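Local atomic coordinates of thermospermine synthase ACAULIS protein (Medicago truncatula, PDB entry 6BQ4), a protein that probably catalyses the transfer of an aminopropyl group from decarboxylated S-adenosylmethionine to spermidine, releasing thermospermine and methylthioadenosine. Residues A[54-59]-A[131-136]; A[101-106]-A[124-129]. All coordinates share one frame; numbering follows the deposited sequence. Where two conformers were deposited one is given.

Interaction 1: residues A[54-59]-A[131-136]; sequences SQYQDI and CDIDEE. With ADN (adenosine), chain C.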
# COMPACT_ATOMS: atom_id res chain seq x y z
N SER A 54 13.84 -24.49 -6.46
CA SER A 54 14.03 -25.95 -6.35
C SER A 54 12.74 -26.63 -6.76
O SER A 54 11.71 -25.96 -6.93
CB SER A 54 14.34 -26.35 -4.90
OG SER A 54 13.16 -26.33 -4.07
N GLN A 55 12.74 -27.96 -6.79
CA GLN A 55 11.48 -28.70 -6.99
C GLN A 55 10.44 -28.42 -5.90
O GLN A 55 9.27 -28.61 -6.13
CB GLN A 55 11.70 -30.21 -7.14
CG GLN A 55 12.33 -30.92 -5.94
CD GLN A 55 12.65 -32.37 -6.24
OE1 GLN A 55 13.78 -32.71 -6.60
NE2 GLN A 55 11.66 -33.24 -6.10
N TYR A 56 10.86 -27.92 -4.74
CA TYR A 56 9.97 -27.76 -3.60
C TYR A 56 9.47 -26.34 -3.39
O TYR A 56 8.38 -26.17 -2.86
CB TYR A 56 10.64 -28.27 -2.32
CG TYR A 56 11.08 -29.72 -2.38
CD1 TYR A 56 10.15 -30.77 -2.34
CD2 TYR A 56 12.43 -30.04 -2.49
CE1 TYR A 56 10.55 -32.10 -2.39
CE2 TYR A 56 12.85 -31.37 -2.54
CZ TYR A 56 11.91 -32.39 -2.49
OH TYR A 56 12.37 -33.68 -2.55
N GLN A 57 10.25 -25.32 -3.76
CA GLN A 57 9.88 -23.95 -3.39
C GLN A 57 10.67 -22.87 -4.15
O GLN A 57 11.73 -23.11 -4.70
CB GLN A 57 9.94 -23.76 -1.83
CG GLN A 57 11.27 -24.16 -1.17
CD GLN A 57 11.14 -24.86 0.20
OE1 GLN A 57 10.28 -24.51 1.02
NE2 GLN A 57 12.05 -25.85 0.46
N ASP A 58 10.09 -21.70 -4.24
CA ASP A 58 10.81 -20.51 -4.67
C ASP A 58 11.61 -19.99 -3.52
O ASP A 58 11.18 -20.14 -2.38
CB ASP A 58 9.86 -19.40 -5.13
CG ASP A 58 9.96 -19.13 -6.59
OD1 ASP A 58 10.43 -20.04 -7.33
OD2 ASP A 58 9.58 -18.02 -7.01
N ILE A 59 12.74 -19.35 -3.82
CA ILE A 59 13.68 -18.91 -2.81
C ILE A 59 14.06 -17.51 -3.13
O ILE A 59 14.41 -17.23 -4.28
CB ILE A 59 14.97 -19.72 -2.83
CG1 ILE A 59 14.67 -21.21 -2.75
CG2 ILE A 59 15.85 -19.33 -1.67
CD1 ILE A 59 15.88 -22.11 -2.91
N CYS A 131 19.44 -32.60 8.40
CA CYS A 131 18.74 -33.39 7.37
C CYS A 131 17.61 -32.63 6.74
O CYS A 131 16.49 -32.62 7.29
CB CYS A 131 18.21 -34.69 7.94
SG CYS A 131 17.38 -35.71 6.69
N ASP A 132 17.91 -31.94 5.63
CA ASP A 132 16.94 -31.09 4.89
C ASP A 132 16.66 -31.72 3.54
O ASP A 132 17.59 -32.11 2.84
CB ASP A 132 17.48 -29.67 4.69
CG ASP A 132 16.37 -28.64 4.47
OD1 ASP A 132 15.69 -28.73 3.42
OD2 ASP A 132 16.16 -27.78 5.35
N ILE A 133 15.40 -31.77 3.17
CA ILE A 133 14.97 -32.39 1.94
C ILE A 133 15.33 -31.60 0.66
O ILE A 133 15.30 -32.15 -0.46
CB ILE A 133 13.45 -32.63 1.99
CG1 ILE A 133 13.02 -33.65 0.94
CG2 ILE A 133 12.66 -31.33 1.86
CD1 ILE A 133 11.52 -33.85 0.89
N ASP A 134 15.67 -30.32 0.82
CA ASP A 134 15.92 -29.44 -0.32
C ASP A 134 17.35 -28.94 -0.44
O ASP A 134 17.76 -27.95 0.19
CB ASP A 134 14.94 -28.27 -0.21
CG ASP A 134 14.87 -27.41 -1.47
OD1 ASP A 134 15.81 -27.50 -2.32
OD2 ASP A 134 13.89 -26.65 -1.60
N GLU A 135 18.13 -29.59 -1.30
CA GLU A 135 19.54 -29.20 -1.47
C GLU A 135 19.75 -27.76 -1.91
O GLU A 135 20.75 -27.10 -1.53
CB GLU A 135 20.24 -30.16 -2.44
CG GLU A 135 21.73 -30.08 -2.33
CD GLU A 135 22.46 -31.11 -3.20
OE1 GLU A 135 21.85 -31.59 -4.22
OE2 GLU A 135 23.62 -31.45 -2.85
N GLU A 136 18.84 -27.28 -2.73
CA GLU A 136 18.88 -25.90 -3.19
C GLU A 136 18.72 -24.89 -2.08
O GLU A 136 19.35 -23.81 -2.14
CB GLU A 136 17.81 -25.65 -4.24
CG GLU A 136 17.97 -26.44 -5.54
CD GLU A 136 19.31 -26.18 -6.25
OE1 GLU A 136 20.02 -25.19 -5.92
OE2 GLU A 136 19.64 -26.95 -7.15
O5' ADN C . 10.56 -25.53 5.83
C5' ADN C . 11.70 -25.43 6.63
C4' ADN C . 12.74 -26.38 6.11
O4' ADN C . 12.27 -27.71 6.19
C3' ADN C . 13.00 -26.14 4.65
O3' ADN C . 14.38 -25.90 4.55
C2' ADN C . 12.58 -27.42 3.99
O2' ADN C . 13.43 -27.74 2.94
C1' ADN C . 12.72 -28.43 5.09
N9 ADN C . 11.85 -29.60 4.95
C8 ADN C . 10.61 -29.66 4.53
N7 ADN C . 10.15 -30.90 4.54
C5 ADN C . 11.12 -31.66 5.01
C6 ADN C . 11.33 -33.06 5.29
N6 ADN C . 10.36 -33.94 5.09
N1 ADN C . 12.52 -33.45 5.76
C2 ADN C . 13.49 -32.60 5.97
N3 ADN C . 13.37 -31.30 5.74
C4 ADN C . 12.24 -30.79 5.27
O HOH W 1 15.01 -34.78 -1.25
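The ring of Tyr56 has Ile133 over one face, with CG2 above it and CD1 only 3.7 Å from Tyr56 CZ, while CG of its own neighbour Gln55 lies against the opposite face near the rim. Ile133 follows the carboxyl end of the second strand of a Rossmann-like fold of the methyltransferase type, where, as in other members of that fold, an acid holds the ribose. At the ring edge, close to its plane, sits the carboxylate carbon of Asp134. Ile133 works in two directions: its CG2 also packs against the adenine, 3.5 Å from ADN C4, and thus becomes a spacer between purine and phenol. A water joins Tyr56 OH to Ile133 O.

The ribose acid is Asp132, which uses both oxygens: OD1 accepts from ADN O2' and OD2 from ADN O3', OD2 being met by Gly111 N as well. An Asx turn, Asp134 N to the anti lone pair of Asp132 OD1, helps to fix the carboxylate.

The N-terminal β-sheet domain is tied on through Asp134, the N-cap of helix 135-144. Its CG stands anti to the backbone N (chi1 -169°), which carries OD2 across to the other segment. Ser54 OG donates to Asp134 OD2 at 2.6 Å, from the syn side and 30° out of the carboxylate plane; Gln57 NE2 donates to the anti lone pair of the same Asp134 OD2 at 2.9 Å. Amide and carboxylate are nearly coplanar, and the Gln57 bond is almost straight at 175°. Ser54 OG in turn accepts from Tyr56 N, an ST turn, and from Gln57 N, which extends it to an ST motif, so the loop is shaped around the hydroxyl that grips Asp134. Gln57, another adenosine-binding residue, has one further, weak bond: NE2 to ADN O2' at 3.4 Å.

Interaction 2: residues A[101-106]-A[124-129]; sequences MPKNVF and TIDKVV
Phe106 and Val129 show how neighbouring parallel strands mesh: CG1 of the valine sits 3.7 Å from Phe106 CD2 and equally near CE2, meeting the ring obliquely. Asn104 and Lys127 rise on the same face, packed CB against CB. On the reverse face Val105 CG1, in the conformer described, fits into the notch between Val128 CG2, 3.5 Å away, and the more distant Ile125 CD1. Residues 104-106 and 127-129 run parallel, 8° apart, in the two strands of a β-α-β unit of the Rossmann-like domain, connected through helix 114-119.

Ahead of the strands the fit passes to side chains against loops. Thr124 is the bump there: CG2 abuts Met101 SD at 3.5 Å, and OG1, placed between its own N and carbonyl carbon (chi1 64°), lies over a face of the Pro102 ring, near CG and CD, and bonds Pro102 O at 2.7 Å. Ile125 CD1 reaches back to that same carbonyl.

Lys103 O receives two donors, Asp126 N at 2.7 Å on a lone pair and Lys127 N at 3.2 Å; thereafter Val105 N to Lys127 O and Val129 N to Val105 O continue the ladder. Lys127 NZ leaves the contact to form a salt bridge with Glu173. Backbone bonds therefore set the strand register, whereas, apart from the Thr124 hydroxyl, the side chains meet mainly through carbon and sulfur.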
# COMPACT_ATOMS: atom_id res chain seq x y z
N MET A 101 24.41 -34.00 29.35
CA MET A 101 25.56 -33.93 28.45
C MET A 101 25.15 -34.27 27.03
O MET A 101 25.27 -35.42 26.63
CB MET A 101 26.67 -34.91 28.89
CG MET A 101 27.83 -34.24 29.57
SD MET A 101 28.78 -33.23 28.42
CE MET A 101 30.22 -34.27 28.12
N PRO A 102 24.66 -33.25 26.26
CA PRO A 102 24.20 -33.52 24.92
C PRO A 102 25.36 -33.45 23.97
O PRO A 102 26.07 -32.43 23.90
CB PRO A 102 23.17 -32.42 24.67
CG PRO A 102 23.66 -31.26 25.49
CD PRO A 102 24.35 -31.85 26.68
N LYS A 103 25.57 -34.53 23.24
CA LYS A 103 26.79 -34.66 22.45
C LYS A 103 26.49 -34.73 20.95
O LYS A 103 27.20 -34.09 20.13
CB LYS A 103 27.57 -35.89 22.92
CG LYS A 103 27.39 -36.17 24.39
CD LYS A 103 28.58 -36.80 25.07
CE LYS A 103 28.10 -37.81 26.12
NZ LYS A 103 29.13 -37.99 27.19
N ASN A 104 25.48 -35.53 20.58
CA ASN A 104 25.05 -35.61 19.19
C ASN A 104 23.58 -35.17 19.00
O ASN A 104 22.69 -35.43 19.85
CB ASN A 104 25.42 -36.93 18.55
CG ASN A 104 24.60 -38.05 19.04
OD1 ASN A 104 24.06 -37.97 20.15
ND2 ASN A 104 24.54 -39.16 18.23
N VAL A 105 23.33 -34.43 17.91
CA VAL A 105 22.02 -33.83 17.66
C VAL A 105 21.67 -33.90 16.18
O VAL A 105 22.50 -33.56 15.30
CB VAL A 105 21.99 -32.35 18.10
CG1 VAL A 105 23.10 -31.57 17.43
CG2 VAL A 105 20.65 -31.70 17.76
N PHE A 106 20.42 -34.29 15.92
CA PHE A 106 19.91 -34.40 14.60
C PHE A 106 18.88 -33.29 14.37
O PHE A 106 17.92 -33.15 15.18
CB PHE A 106 19.23 -35.77 14.47
CG PHE A 106 18.74 -36.09 13.08
CD1 PHE A 106 17.49 -35.68 12.63
CD2 PHE A 106 19.50 -36.90 12.23
CE1 PHE A 106 17.02 -36.03 11.38
CE2 PHE A 106 19.04 -37.27 10.96
CZ PHE A 106 17.79 -36.85 10.54
N THR A 124 29.73 -29.02 24.60
CA THR A 124 29.42 -30.44 24.71
C THR A 124 29.23 -31.18 23.38
O THR A 124 29.33 -32.38 23.34
CB THR A 124 28.16 -30.67 25.57
OG1 THR A 124 27.00 -30.09 24.95
CG2 THR A 124 28.35 -30.06 26.95
N ILE A 125 28.93 -30.45 22.30
CA ILE A 125 28.39 -31.04 21.09
C ILE A 125 29.54 -31.52 20.25
O ILE A 125 30.43 -30.76 19.96
CB ILE A 125 27.52 -30.02 20.31
CG1 ILE A 125 26.17 -29.82 21.02
CG2 ILE A 125 27.27 -30.45 18.84
CD1 ILE A 125 25.17 -30.96 20.79
N ASP A 126 29.50 -32.78 19.82
CA ASP A 126 30.56 -33.31 18.96
C ASP A 126 30.05 -33.67 17.58
O ASP A 126 30.85 -33.79 16.68
CB ASP A 126 31.36 -34.46 19.63
CG ASP A 126 30.49 -35.64 20.04
OD1 ASP A 126 29.72 -36.17 19.18
OD2 ASP A 126 30.58 -36.05 21.24
N LYS A 127 28.74 -33.84 17.39
CA LYS A 127 28.19 -34.09 16.08
C LYS A 127 26.79 -33.45 15.92
O LYS A 127 25.93 -33.59 16.80
CB LYS A 127 28.10 -35.58 15.82
CG LYS A 127 27.62 -35.88 14.41
CD LYS A 127 28.28 -37.11 13.76
CE LYS A 127 27.27 -37.85 12.88
NZ LYS A 127 26.12 -38.41 13.70
N VAL A 128 26.62 -32.73 14.80
CA VAL A 128 25.34 -32.20 14.32
C VAL A 128 25.06 -32.73 12.89
O VAL A 128 25.80 -32.41 11.93
CB VAL A 128 25.32 -30.65 14.31
CG1 VAL A 128 23.94 -30.13 13.88
CG2 VAL A 128 25.73 -30.05 15.68
N VAL A 129 23.96 -33.48 12.75
CA VAL A 129 23.41 -33.82 11.45
C VAL A 129 22.28 -32.87 11.09
O VAL A 129 21.35 -32.73 11.90
CB VAL A 129 22.84 -35.24 11.44
CG1 VAL A 129 22.24 -35.60 10.08
CG2 VAL A 129 23.95 -36.23 11.82

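Strand 127-132 serves both contacts, one near each end. Interaction 2 lies at its start, within the central sheet, where seven of the twelve touching residues are buried and regular backbone bonding prevails. Interaction 1 follows at its far end, on the way into helix 135-144; it is more open, relies on side-chain polar bonds, and joins the N-terminal sheet domain to the Rossmann-like one beside the bound adenosine. Although their centres are about 25 Å apart, the two meet where Cys131 CB packs 3.4 Å from Phe106 CZ. The comparison illustrates a general division of labour in this fold: backbone ladders build the sheet, and the loops at its carboxyl edge bind the ligand.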